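Local coordinates for HTH-type transcriptional regulator PrpR (Mycobacterium tuberculosis, PDB 6D2S), which regulates expression of the enzymes that break down short-chain fatty acids through the glyoxylate and methylcitrate cycles, including propionate derived from cholesterol, at residues A79-R87 with D250-H258; I181-K190 with K259-C267. One frame throughout, in Å; residues are numbered along the deposited sequence. Where two conformers were deposited one is given.

Interaction 1 joins two parts of the chain far apart in sequence: the turn and first helical residues of 79-87, within the IrrE N-terminal-like region, and the calcium-binding loop 250-258 of the C-terminal short-chain fatty acyl-CoA regulator region. Interaction 2 lies wholly in the latter, pairing strands 183-189 and 261-268 inside a five-stranded antiparallel sheet. Their segments alternate along the chain, and loop 250-258 runs straight on into 259-267. The two lie about 19 Å apart, centre to centre, yet they touch: Tyr254 OH is 3.3 Å from Phe185 CZ, and Gly256 O 3.6 Å from Phe261 CE2. One loop thus reaches from the sheet to the neighbouring IrrE-like region.

Interaction 1: residues A79-R87 with D250-H258. With CA (calcium ion), chain C.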
ATOM      1  N   ALA A  79     -16.659  -2.253   7.608  1.00 14.21           N
ATOM      2  CA  ALA A  79     -17.733  -2.067   6.637  1.00 15.10           C
ATOM      3  C   ALA A  79     -18.011  -3.343   5.848  1.00 14.96           C
ATOM      4  O   ALA A  79     -17.098  -3.961   5.297  1.00 14.94           O
ATOM      5  CB  ALA A  79     -17.378  -0.937   5.665  1.00 17.92           C
ATOM      6  N   HIS A  80     -19.293  -3.696   5.754  1.00 17.79           N
ATOM      7  CA  HIS A  80     -19.708  -4.928   5.081  1.00 14.67           C
ATOM      8  C   HIS A  80     -19.460  -4.883   3.578  1.00 19.82           C
ATOM      9  O   HIS A  80     -19.312  -5.937   2.950  1.00 20.35           O
ATOM     10  CB  HIS A  80     -21.194  -5.181   5.355  1.00 17.78           C
ATOM     11  CG  HIS A  80     -22.104  -4.326   4.530  1.00 27.35           C
ATOM     12  ND1 HIS A  80     -22.145  -2.953   4.647  1.00 27.00           N
ATOM     13  CD2 HIS A  80     -22.973  -4.645   3.541  1.00 27.35           C
ATOM     14  CE1 HIS A  80     -23.013  -2.465   3.778  1.00 25.70           C
ATOM     15  NE2 HIS A  80     -23.532  -3.471   3.097  1.00 30.47           N
ATOM     16  N   TRP A  81     -19.436  -3.695   2.975  1.00 17.26           N
ATOM     17  CA  TRP A  81     -19.241  -3.634   1.532  1.00 20.72           C
ATOM     18  C   TRP A  81     -17.788  -3.842   1.116  1.00 22.10           C
ATOM     19  O   TRP A  81     -17.501  -3.847  -0.087  1.00 17.38           O
ATOM     20  CB  TRP A  81     -19.764  -2.303   0.975  1.00 25.19           C
ATOM     21  CG  TRP A  81     -19.248  -1.072   1.656  1.00 19.16           C
ATOM     22  CD1 TRP A  81     -19.802  -0.431   2.724  1.00 26.50           C
ATOM     23  CD2 TRP A  81     -18.074  -0.323   1.304  1.00 25.12           C
ATOM     24  NE1 TRP A  81     -19.046   0.671   3.060  1.00 22.28           N
ATOM     25  CE2 TRP A  81     -17.980   0.756   2.206  1.00 23.65           C
ATOM     26  CE3 TRP A  81     -17.098  -0.462   0.312  1.00 26.91           C
ATOM     27  CZ2 TRP A  81     -16.945   1.693   2.146  1.00 25.81           C
ATOM     28  CZ3 TRP A  81     -16.077   0.471   0.248  1.00 28.32           C
ATOM     29  CH2 TRP A  81     -16.008   1.533   1.161  1.00 20.02           C
ATOM     30  N   LEU A  82     -16.873  -4.029   2.065  1.00 15.02           N
ATOM     31  CA  LEU A  82     -15.486  -4.317   1.727  1.00 15.64           C
ATOM     32  C   LEU A  82     -15.289  -5.791   1.401  1.00 17.84           C
ATOM     33  O   LEU A  82     -15.916  -6.663   2.009  1.00 17.03           O
ATOM     34  CB  LEU A  82     -14.563  -3.940   2.888  1.00 16.64           C
ATOM     35  CG  LEU A  82     -14.559  -2.481   3.331  1.00 17.80           C
ATOM     36  CD1 LEU A  82     -13.723  -2.331   4.599  1.00 17.17           C
ATOM     37  CD2 LEU A  82     -14.029  -1.556   2.214  1.00 19.58           C
ATOM     38  N   MET A  83     -14.416  -6.063   0.425  0.58 18.20           N
ATOM     39  CA  MET A  83     -14.005  -7.430   0.143  0.58 20.79           C
ATOM     40  C   MET A  83     -13.076  -7.933   1.243  0.58 17.20           C
ATOM     41  O   MET A  83     -12.544  -7.142   2.030  0.58 16.82           O
ATOM     42  CB  MET A  83     -13.307  -7.513  -1.213  0.58 24.11           C
ATOM     43  CG  MET A  83     -14.211  -7.240  -2.396  0.58 30.57           C
ATOM     44  SD  MET A  83     -15.534  -8.452  -2.512  0.58 38.87           S
ATOM     45  CE  MET A  83     -14.606  -9.965  -2.737  0.58 37.68           C
ATOM     46  N   PRO A  84     -12.869  -9.254   1.326  1.00 19.70           N
ATOM     47  CA  PRO A  84     -12.031  -9.797   2.412  1.00 20.11           C
ATOM     48  C   PRO A  84     -10.675  -9.126   2.552  1.00 16.49           C
ATOM     49  O   PRO A  84     -10.209  -8.902   3.679  1.00 14.90           O
ATOM     50  CB  PRO A  84     -11.898 -11.275   2.028  1.00 21.08           C
ATOM     51  CG  PRO A  84     -13.189 -11.570   1.307  1.00 25.05           C
ATOM     52  CD  PRO A  84     -13.470 -10.321   0.502  1.00 20.06           C
ATOM     53  N   GLY A  85     -10.032  -8.778   1.438  1.00 17.11           N
ATOM     54  CA  GLY A  85      -8.728  -8.143   1.537  1.00 18.14           C
ATOM     55  C   GLY A  85      -8.791  -6.796   2.227  1.00 14.25           C
ATOM     56  O   GLY A  85      -7.926  -6.463   3.044  1.00 15.37           O
ATOM     57  N   GLN A  86      -9.810  -5.993   1.901  1.00 13.54           N
ATOM     58  CA  GLN A  86      -9.948  -4.694   2.560  1.00 16.45           C
ATOM     59  C   GLN A  86     -10.458  -4.830   3.987  1.00 17.92           C
ATOM     60  O   GLN A  86     -10.081  -4.030   4.849  1.00 13.71           O
ATOM     61  CB  GLN A  86     -10.872  -3.771   1.762  1.00 17.75           C
ATOM     62  CG  GLN A  86     -10.108  -2.724   0.953  1.00 23.91           C
ATOM     63  CD  GLN A  86      -9.110  -1.925   1.801  1.00 24.03           C
ATOM     64  OE1 GLN A  86      -9.493  -1.076   2.617  1.00 22.83           O
ATOM     65  NE2 GLN A  86      -7.825  -2.202   1.609  1.00 17.06           N
ATOM     66  N   ARG A  87     -11.322  -5.811   4.262  1.00 16.98           N
ATOM     67  CA  ARG A  87     -11.649  -6.102   5.657  1.00 16.13           C
ATOM     68  C   ARG A  87     -10.379  -6.376   6.455  1.00 16.04           C
ATOM     69  O   ARG A  87     -10.168  -5.810   7.532  1.00 13.34           O
ATOM     70  CB  ARG A  87     -12.606  -7.292   5.743  1.00 17.98           C
ATOM     71  CG  ARG A  87     -13.975  -7.012   5.136  1.00 15.35           C
ATOM     72  CD  ARG A  87     -14.898  -8.225   5.221  1.00 15.05           C
ATOM     73  NE  ARG A  87     -16.184  -7.950   4.581  1.00 20.41           N
ATOM     74  CZ  ARG A  87     -17.267  -8.715   4.707  1.00 23.86           C
ATOM     75  NH1 ARG A  87     -17.226  -9.805   5.463  1.00 18.44           N
ATOM     76  NH2 ARG A  87     -18.398  -8.384   4.090  1.00 22.85           N
ATOM     77  N   ASP A 250     -14.888   0.207  -5.668  1.00 48.74           N
ATOM     78  CA  ASP A 250     -15.596  -0.961  -5.159  1.00 49.34           C
ATOM     79  C   ASP A 250     -15.110  -1.300  -3.754  1.00 51.48           C
ATOM     80  O   ASP A 250     -14.710  -0.404  -3.003  1.00 51.68           O
ATOM     81  CB  ASP A 250     -15.403  -2.143  -6.112  1.00 47.06           C
ATOM     82  CG  ASP A 250     -13.954  -2.562  -6.235  1.00 46.47           C
ATOM     83  OD1 ASP A 250     -13.684  -3.581  -6.906  1.00 49.54           O
ATOM     84  OD2 ASP A 250     -13.084  -1.884  -5.640  1.00 40.30           O
ATOM     85  N   GLY A 251     -15.120  -2.582  -3.393  1.00 49.71           N
ATOM     86  CA  GLY A 251     -14.746  -3.018  -2.064  1.00 46.08           C
ATOM     87  C   GLY A 251     -13.312  -3.479  -1.890  1.00 39.82           C
ATOM     88  O   GLY A 251     -12.974  -4.003  -0.822  1.00 30.95           O
ATOM     89  N   LEU A 252     -12.452  -3.306  -2.886  1.00 29.81           N
ATOM     90  CA  LEU A 252     -11.073  -3.757  -2.792  1.00 27.77           C
ATOM     91  C   LEU A 252     -10.124  -2.587  -3.030  1.00 27.17           C
ATOM     92  O   LEU A 252     -10.476  -1.613  -3.699  1.00 30.14           O
ATOM     93  CB  LEU A 252     -10.801  -4.878  -3.797  1.00 33.40           C
ATOM     94  CG  LEU A 252      -9.727  -5.911  -3.463  1.00 28.99           C
ATOM     95  CD1 LEU A 252      -9.956  -6.538  -2.096  1.00 27.95           C
ATOM     96  CD2 LEU A 252      -9.705  -6.989  -4.548  1.00 34.46           C
ATOM     97  N   GLY A 253      -8.915  -2.691  -2.478  1.00 25.41           N
ATOM     98  CA  GLY A 253      -7.950  -1.613  -2.554  1.00 24.68           C
ATOM     99  C   GLY A 253      -8.179  -0.560  -1.486  1.00 25.70           C
ATOM    100  O   GLY A 253      -9.315  -0.343  -1.057  1.00 27.28           O
ATOM    101  N   TYR A 254      -7.109   0.107  -1.047  1.00 25.03           N
ATOM    102  CA  TYR A 254      -7.246   1.057   0.049  1.00 26.96           C
ATOM    103  C   TYR A 254      -7.789   2.407  -0.395  1.00 31.02           C
ATOM    104  O   TYR A 254      -8.196   3.194   0.462  1.00 28.83           O
ATOM    105  CB  TYR A 254      -5.904   1.259   0.771  1.00 29.25           C
ATOM    106  CG  TYR A 254      -4.801   1.858  -0.087  1.00 25.74           C
ATOM    107  CD1 TYR A 254      -4.726   3.234  -0.302  1.00 28.68           C
ATOM    108  CD2 TYR A 254      -3.826   1.051  -0.664  1.00 22.72           C
ATOM    109  CE1 TYR A 254      -3.715   3.779  -1.086  1.00 28.57           C
ATOM    110  CE2 TYR A 254      -2.812   1.593  -1.445  1.00 25.70           C
ATOM    111  CZ  TYR A 254      -2.762   2.952  -1.652  1.00 26.79           C
ATOM    112  OH  TYR A 254      -1.751   3.486  -2.428  1.00 24.75           O
ATOM    113  N   LEU A 255      -7.810   2.703  -1.694  1.00 27.25           N
ATOM    114  CA  LEU A 255      -8.309   3.999  -2.134  1.00 31.55           C
ATOM    115  C   LEU A 255      -9.830   4.045  -2.025  1.00 46.77           C
ATOM    116  O   LEU A 255     -10.524   3.105  -2.426  1.00 45.38           O
ATOM    117  CB  LEU A 255      -7.852   4.294  -3.563  1.00 31.08           C
ATOM    118  CG  LEU A 255      -6.354   4.617  -3.670  1.00 29.33           C
ATOM    119  CD1 LEU A 255      -5.865   4.630  -5.119  1.00 26.01           C
ATOM    120  CD2 LEU A 255      -6.034   5.949  -2.989  1.00 31.43           C
ATOM    121  N   GLY A 256     -10.345   5.135  -1.463  1.00 55.60           N
ATOM    122  CA  GLY A 256     -11.763   5.277  -1.237  1.00 64.59           C
ATOM    123  C   GLY A 256     -12.560   5.132  -2.517  1.00 69.08           C
ATOM    124  O   GLY A 256     -12.129   5.548  -3.596  1.00 68.18           O
ATOM    125  N   PRO A 257     -13.743   4.523  -2.421  1.00 69.85           N
ATOM    126  CA  PRO A 257     -14.622   4.400  -3.587  1.00 69.01           C
ATOM    127  C   PRO A 257     -15.352   5.682  -3.956  1.00 66.69           C
ATOM    128  O   PRO A 257     -16.209   5.648  -4.842  1.00 67.32           O
ATOM    129  CB  PRO A 257     -15.615   3.319  -3.136  1.00 69.35           C
ATOM    130  CG  PRO A 257     -15.726   3.535  -1.669  1.00 70.03           C
ATOM    131  CD  PRO A 257     -14.344   3.931  -1.212  1.00 69.85           C
ATOM    132  N   HIS A 258     -15.034   6.802  -3.301  1.00 65.01           N
ATOM    133  CA  HIS A 258     -15.740   8.051  -3.559  1.00 70.21           C
ATOM    134  C   HIS A 258     -15.415   8.638  -4.927  1.00 65.45           C
ATOM    135  O   HIS A 258     -16.187   9.460  -5.428  1.00 65.69           O
ATOM    136  CB  HIS A 258     -15.422   9.069  -2.462  1.00 77.43           C
ATOM    137  CG  HIS A 258     -13.967   9.403  -2.349  1.00 81.43           C
ATOM    138  ND1 HIS A 258     -13.015   8.477  -1.980  1.00 79.42           N
ATOM    139  CD2 HIS A 258     -13.300  10.565  -2.555  1.00 82.64           C
ATOM    140  CE1 HIS A 258     -11.826   9.053  -1.964  1.00 78.79           C
ATOM    141  NE2 HIS A 258     -11.971  10.319  -2.308  1.00 80.45           N
TER
HETATM  142 CA    CA C 502     -10.920  -0.755  -5.749  1.00 24.17          CA
HETATM  143  O   HOH W   1      -8.664  -1.519  -6.264  1.00 27.81           O
HETATM  144  O   HOH W   2      -9.648   1.144  -5.390  1.00 27.54           O
HETATM  145  O   HOH W   3     -12.761   0.164  -4.158  1.00 39.69           O
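A calcium-binding loop meets the turn that leads into helix 84-99, and the contact centres on the Gly251 peptide. Met83, the N-cap residue of that helix, gives its backbone N to Gly251 O (2.8 Å), approaching from above the carbonyl plane. The same oxygen lies against Gln86 CB, while Gln86 CG passes 3.2 Å from Gly253 O; beyond the contact, Gln86 OE1 accepts from Gln90. Nearby, Leu252 CD1 sits 3.6 Å from the CB of the exposed Met83. Trp81 swings its six-membered ring over to the loop because CG stands between its backbone N and carbonyl carbon (chi1 52°). CH2 then touches Pro257 CG at 3.5 Å, the two side chains crossing at about a right angle, and Asp250 O lies at the indole edge near its plane.

The same loop holds the calcium ion through Asp250 OD2 (2.4 Å) and Leu252 O (2.3 Å), with three waters and Ala248 O completing the site. OD2 also accepts from Leu252 N at 3.2 Å, from above the carboxylate plane, so one oxygen serves both metal and backbone. This bond closes an Asx turn, which here shapes a calcium-binding loop between two antiparallel strands.

Interaction 2: residues I181-K190 with K259-C267; sequences IPFIFVRTDK and KNFAVGLGC
Three hydrogen-bonded pairs tie the strands antiparallel: Ile184 with Gly266, Val186 with Gly264, and Thr188 with Ala262. Each pair makes both N-H to O bonds; Ile184 N to Gly266 O, for example, is 2.8 Å and lies in the carbonyl plane. Between them, CA-H groups of Leu265 and Val263 rest on Ile184 O and Val186 O.

The side chains of Phe183, Phe185, Arg187, Val263 and Leu265 project from one face. Leu265 CD1 stands over the centre of the Phe183 ring, 4.1 Å from its centroid and 3° off the normal, a CH-pi contact; Ile181 CG2 lies over the opposite face, offset toward the rim. Cys267 SG makes an oblique sulfur-aromatic contact with this ring. Further along, in one of two conformers of Val263, its CG1 touches Phe185 CE2 at 3.6 Å and its CG2 meets Arg187 CG at 3.6 Å. Arg187 leaves the strand with CG anti to the backbone N (chi1 179°), then bends at chi3, which brings NH1 to 3.6 Å from Phe261 CE1 with guanidinium and ring planes 84° apart.

At the end of the ladder, Asp189 OD2 forms a salt bridge to Lys259 NZ at 3.4 Å, whose hydrogen bond is weak; its stronger partner is Asn193. A water accepts from Lys190 N and makes an unusually short bond to Asn260 O, linking the backbones there.

Farther out, Cys167 and Leu170 of helix 163-170 pack on the face bearing Phe185 and Leu265, while Trp242 of strand 239-247 touches Ile184 and Val186 on the other. Strands 194-198 and 239-247 flank the pair within the sheet. The chemistry thus grades from buried apolar and aromatic packing at Phe183 to charged and water-bridged contacts around Asp189, with the backbone ladder probably supplying most of the directional hold.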
ATOM      1  N   ILE A 181      12.576  -4.569  -7.055  1.00 14.36           N
ATOM      2  CA  ILE A 181      12.830  -3.513  -8.049  1.00 16.64           C
ATOM      3  C   ILE A 181      12.517  -2.157  -7.430  1.00 15.45           C
ATOM      4  O   ILE A 181      11.451  -1.997  -6.803  1.00 14.11           O
ATOM      5  CB  ILE A 181      11.973  -3.735  -9.302  1.00 14.78           C
ATOM      6  CG1 ILE A 181      12.397  -5.014 -10.020  1.00 19.65           C
ATOM      7  CG2 ILE A 181      12.038  -2.494 -10.203  1.00 15.90           C
ATOM      8  CD1 ILE A 181      11.430  -5.443 -11.146  1.00 17.70           C
ATOM      9  N   PRO A 182      13.379  -1.147  -7.567  1.00 13.44           N
ATOM     10  CA  PRO A 182      13.041   0.188  -7.047  1.00 12.91           C
ATOM     11  C   PRO A 182      12.028   0.871  -7.957  1.00 17.48           C
ATOM     12  O   PRO A 182      12.290   1.077  -9.144  1.00 21.59           O
ATOM     13  CB  PRO A 182      14.389   0.930  -7.051  1.00 19.44           C
ATOM     14  CG  PRO A 182      15.412  -0.054  -7.487  1.00 19.22           C
ATOM     15  CD  PRO A 182      14.742  -1.215  -8.114  1.00 17.15           C
ATOM     16  N   PHE A 183      10.863   1.210  -7.405  1.00 18.35           N
ATOM     17  CA  PHE A 183       9.785   1.820  -8.176  1.00 18.31           C
ATOM     18  C   PHE A 183       9.536   3.258  -7.739  1.00 22.70           C
ATOM     19  O   PHE A 183       9.736   3.613  -6.576  1.00 22.31           O
ATOM     20  CB  PHE A 183       8.464   1.057  -8.022  1.00 17.56           C
ATOM     21  CG  PHE A 183       8.424  -0.280  -8.711  1.00 16.86           C
ATOM     22  CD1 PHE A 183       8.352  -0.364 -10.097  1.00 16.84           C
ATOM     23  CD2 PHE A 183       8.403  -1.457  -7.961  1.00 16.39           C
ATOM     24  CE1 PHE A 183       8.284  -1.595 -10.725  1.00 16.48           C
ATOM     25  CE2 PHE A 183       8.327  -2.694  -8.580  1.00 17.78           C
ATOM     26  CZ  PHE A 183       8.271  -2.765  -9.964  1.00 15.99           C
ATOM     27  N   ILE A 184       9.093   4.082  -8.698  1.00 23.08           N
ATOM     28  CA  ILE A 184       8.357   5.310  -8.409  1.00 21.31           C
ATOM     29  C   ILE A 184       6.878   4.965  -8.396  1.00 20.14           C
ATOM     30  O   ILE A 184       6.364   4.387  -9.362  1.00 22.00           O
ATOM     31  CB  ILE A 184       8.637   6.393  -9.467  1.00 21.62           C
ATOM     32  CG1 ILE A 184      10.120   6.754  -9.522  1.00 27.04           C
ATOM     33  CG2 ILE A 184       7.747   7.616  -9.219  1.00 25.01           C
ATOM     34  CD1 ILE A 184      10.483   7.548 -10.762  1.00 32.31           C
ATOM     35  N   PHE A 185       6.188   5.316  -7.315  1.00 20.50           N
ATOM     36  CA  PHE A 185       4.752   5.088  -7.203  1.00 20.40           C
ATOM     37  C   PHE A 185       4.012   6.395  -7.471  1.00 24.31           C
ATOM     38  O   PHE A 185       4.340   7.429  -6.883  1.00 24.96           O
ATOM     39  CB  PHE A 185       4.413   4.537  -5.817  1.00 22.02           C
ATOM     40  CG  PHE A 185       2.941   4.424  -5.531  1.00 27.45           C
ATOM     41  CD1 PHE A 185       2.232   5.502  -5.012  1.00 29.61           C
ATOM     42  CD2 PHE A 185       2.270   3.234  -5.746  1.00 24.94           C
ATOM     43  CE1 PHE A 185       0.876   5.395  -4.734  1.00 34.44           C
ATOM     44  CE2 PHE A 185       0.913   3.116  -5.457  1.00 29.33           C
ATOM     45  CZ  PHE A 185       0.215   4.196  -4.956  1.00 35.12           C
ATOM     46  N   VAL A 186       3.031   6.357  -8.373  1.00 22.67           N
ATOM     47  CA  VAL A 186       2.263   7.543  -8.734  1.00 23.72           C
ATOM     48  C   VAL A 186       0.781   7.212  -8.659  1.00 25.74           C
ATOM     49  O   VAL A 186       0.327   6.218  -9.238  1.00 25.76           O
ATOM     50  CB  VAL A 186       2.620   8.063 -10.142  1.00 25.45           C
ATOM     51  CG1 VAL A 186       1.685   9.218 -10.529  1.00 31.16           C
ATOM     52  CG2 VAL A 186       4.064   8.515 -10.192  1.00 29.99           C
ATOM     53  N   ARG A 187       0.033   8.045  -7.951  1.00 25.40           N
ATOM     54  CA  ARG A 187      -1.417   7.968  -7.913  1.00 27.24           C
ATOM     55  C   ARG A 187      -1.989   9.323  -8.300  1.00 33.40           C
ATOM     56  O   ARG A 187      -1.481  10.363  -7.870  1.00 33.50           O
ATOM     57  CB  ARG A 187      -1.917   7.564  -6.526  1.00 28.59           C
ATOM     58  CG  ARG A 187      -3.426   7.492  -6.436  1.00 39.70           C
ATOM     59  CD  ARG A 187      -3.883   7.106  -5.048  1.00 47.11           C
ATOM     60  NE  ARG A 187      -3.311   7.965  -4.016  1.00 53.05           N
ATOM     61  CZ  ARG A 187      -3.674   9.227  -3.812  1.00 54.24           C
ATOM     62  NH1 ARG A 187      -4.600   9.784  -4.581  1.00 56.61           N
ATOM     63  NH2 ARG A 187      -3.109   9.933  -2.844  1.00 53.18           N
ATOM     64  N   THR A 188      -3.041   9.311  -9.113  1.00 31.47           N
ATOM     65  CA  THR A 188      -3.670  10.545  -9.554  1.00 34.25           C
ATOM     66  C   THR A 188      -5.170  10.328  -9.669  1.00 34.95           C
ATOM     67  O   THR A 188      -5.629   9.213  -9.926  1.00 31.14           O
ATOM     68  CB  THR A 188      -3.110  11.013 -10.906  1.00 36.65           C
ATOM     69  OG1 THR A 188      -3.750  12.232 -11.299  1.00 43.71           O
ATOM     70  CG2 THR A 188      -3.358   9.965 -11.978  1.00 38.64           C
ATOM     71  N   ASP A 189      -5.929  11.402  -9.482  1.00 38.74           N
ATOM     72  CA  ASP A 189      -7.347  11.389  -9.791  1.00 42.57           C
ATOM     73  C   ASP A 189      -7.557  12.011 -11.169  1.00 47.47           C
ATOM     74  O   ASP A 189      -6.611  12.433 -11.841  1.00 46.92           O
ATOM     75  CB  ASP A 189      -8.153  12.102  -8.699  1.00 46.14           C
ATOM     76  CG  ASP A 189      -7.813  13.580  -8.573  1.00 51.07           C
ATOM     77  OD1 ASP A 189      -7.204  14.149  -9.502  1.00 50.98           O
ATOM     78  OD2 ASP A 189      -8.161  14.174  -7.529  1.00 51.93           O
ATOM     79  N   LYS A 190      -8.819  12.062 -11.602  1.00 46.49           N
ATOM     80  CA  LYS A 190      -9.108  12.585 -12.931  1.00 54.04           C
ATOM     81  C   LYS A 190      -8.713  14.050 -13.074  1.00 59.56           C
ATOM     82  O   LYS A 190      -8.447  14.499 -14.195  1.00 56.86           O
ATOM     83  CB  LYS A 190     -10.592  12.397 -13.262  1.00 56.27           C
ATOM     84  CG  LYS A 190     -10.970  10.947 -13.534  1.00 56.48           C
ATOM     85  CD  LYS A 190     -12.419  10.785 -13.972  1.00 61.42           C
ATOM     86  CE  LYS A 190     -13.385  11.039 -12.823  1.00 65.95           C
ATOM     87  NZ  LYS A 190     -14.698  10.362 -13.032  1.00 66.32           N
ATOM     88  N   LYS A 259     -14.299   8.251  -5.540  1.00 59.37           N
ATOM     89  CA  LYS A 259     -13.979   8.734  -6.878  1.00 57.76           C
ATOM     90  C   LYS A 259     -12.973   7.787  -7.515  1.00 49.72           C
ATOM     91  O   LYS A 259     -12.473   6.859  -6.877  1.00 43.80           O
ATOM     92  CB  LYS A 259     -13.461  10.176  -6.850  1.00 60.69           C
ATOM     93  CG  LYS A 259     -12.300  10.432  -5.910  1.00 57.81           C
ATOM     94  CD  LYS A 259     -11.999  11.922  -5.850  1.00 60.12           C
ATOM     95  CE  LYS A 259     -10.713  12.214  -5.099  1.00 60.13           C
ATOM     96  NZ  LYS A 259     -10.458  13.678  -5.027  1.00 63.51           N
ATOM     97  N   ASN A 260     -12.695   8.026  -8.794  1.00 49.00           N
ATOM     98  CA  ASN A 260     -11.856   7.128  -9.575  1.00 47.62           C
ATOM     99  C   ASN A 260     -10.411   7.605  -9.587  1.00 39.68           C
ATOM    100  O   ASN A 260     -10.133   8.796  -9.755  1.00 40.98           O
ATOM    101  CB  ASN A 260     -12.381   7.005 -11.007  1.00 55.34           C
ATOM    102  CG  ASN A 260     -13.614   6.122 -11.100  1.00 60.20           C
ATOM    103  OD1 ASN A 260     -14.715   6.605 -11.357  1.00 66.16           O
ATOM    104  ND2 ASN A 260     -13.431   4.822 -10.895  1.00 58.22           N
ATOM    105  N   PHE A 261      -9.495   6.665  -9.399  1.00 34.68           N
ATOM    106  CA  PHE A 261      -8.070   6.944  -9.395  1.00 30.84           C
ATOM    107  C   PHE A 261      -7.379   6.121 -10.471  1.00 30.21           C
ATOM    108  O   PHE A 261      -7.875   5.079 -10.912  1.00 31.63           O
ATOM    109  CB  PHE A 261      -7.437   6.629  -8.028  1.00 29.27           C
ATOM    110  CG  PHE A 261      -8.019   7.423  -6.887  1.00 34.72           C
ATOM    111  CD1 PHE A 261      -7.484   8.653  -6.535  1.00 40.99           C
ATOM    112  CD2 PHE A 261      -9.099   6.938  -6.167  1.00 34.16           C
ATOM    113  CE1 PHE A 261      -8.018   9.386  -5.484  1.00 43.26           C
ATOM    114  CE2 PHE A 261      -9.636   7.664  -5.114  1.00 38.42           C
ATOM    115  CZ  PHE A 261      -9.095   8.889  -4.773  1.00 41.34           C
ATOM    116  N   ALA A 262      -6.218   6.608 -10.887  1.00 29.87           N
ATOM    117  CA  ALA A 262      -5.263   5.822 -11.647  1.00 27.34           C
ATOM    118  C   ALA A 262      -4.004   5.697 -10.809  1.00 26.09           C
ATOM    119  O   ALA A 262      -3.597   6.651 -10.139  1.00 26.41           O
ATOM    120  CB  ALA A 262      -4.940   6.461 -12.996  1.00 30.85           C
ATOM    121  N   VAL A 263      -3.388   4.523 -10.855  0.62 23.60           N
ATOM    122  CA  VAL A 263      -2.190   4.240 -10.080  0.62 22.42           C
ATOM    123  C   VAL A 263      -1.167   3.591 -10.997  0.62 21.33           C
ATOM    124  O   VAL A 263      -1.522   2.805 -11.880  0.62 21.46           O
ATOM    125  CB  VAL A 263      -2.514   3.344  -8.868  0.62 27.17           C
ATOM    126  CG1 VAL A 263      -1.250   2.723  -8.301  0.62 27.26           C
ATOM    127  CG2 VAL A 263      -3.243   4.160  -7.811  0.62 23.08           C
ATOM    128  N   GLY A 264       0.099   3.938 -10.806  1.00 20.89           N
ATOM    129  CA  GLY A 264       1.138   3.415 -11.668  1.00 21.54           C
ATOM    130  C   GLY A 264       2.441   3.227 -10.929  1.00 21.98           C
ATOM    131  O   GLY A 264       2.675   3.808  -9.863  1.00 20.21           O
ATOM    132  N   LEU A 265       3.286   2.389 -11.520  1.00 18.66           N
ATOM    133  CA  LEU A 265       4.648   2.159 -11.076  1.00 18.20           C
ATOM    134  C   LEU A 265       5.588   2.408 -12.241  1.00 21.12           C
ATOM    135  O   LEU A 265       5.312   1.985 -13.368  1.00 20.80           O
ATOM    136  CB  LEU A 265       4.848   0.723 -10.580  1.00 17.29           C
ATOM    137  CG  LEU A 265       4.100   0.331  -9.313  1.00 17.12           C
ATOM    138  CD1 LEU A 265       4.280  -1.163  -9.078  1.00 16.42           C
ATOM    139  CD2 LEU A 265       4.637   1.145  -8.137  1.00 17.49           C
ATOM    140  N   GLY A 266       6.703   3.055 -11.961  1.00 21.87           N
ATOM    141  CA  GLY A 266       7.759   3.213 -12.949  1.00 21.94           C
ATOM    142  C   GLY A 266       9.081   2.753 -12.380  1.00 22.78           C
ATOM    143  O   GLY A 266       9.410   3.042 -11.230  1.00 19.08           O
ATOM    144  N   CYS A 267       9.837   2.018 -13.191  1.00 18.80           N
ATOM    145  CA  CYS A 267      11.170   1.589 -12.788  1.00 22.07           C
ATOM    146  C   CYS A 267      12.160   1.899 -13.896  1.00 25.31           C
ATOM    147  O   CYS A 267      11.793   2.029 -15.068  1.00 28.29           O
ATOM    148  CB  CYS A 267      11.232   0.089 -12.445  1.00 22.61           C
ATOM    149  SG  CYS A 267      10.934  -1.064 -13.815  1.00 23.13           S
TER
HETATM  150  O   HOH W   4     -11.142  11.108  -9.890  1.00 48.32           O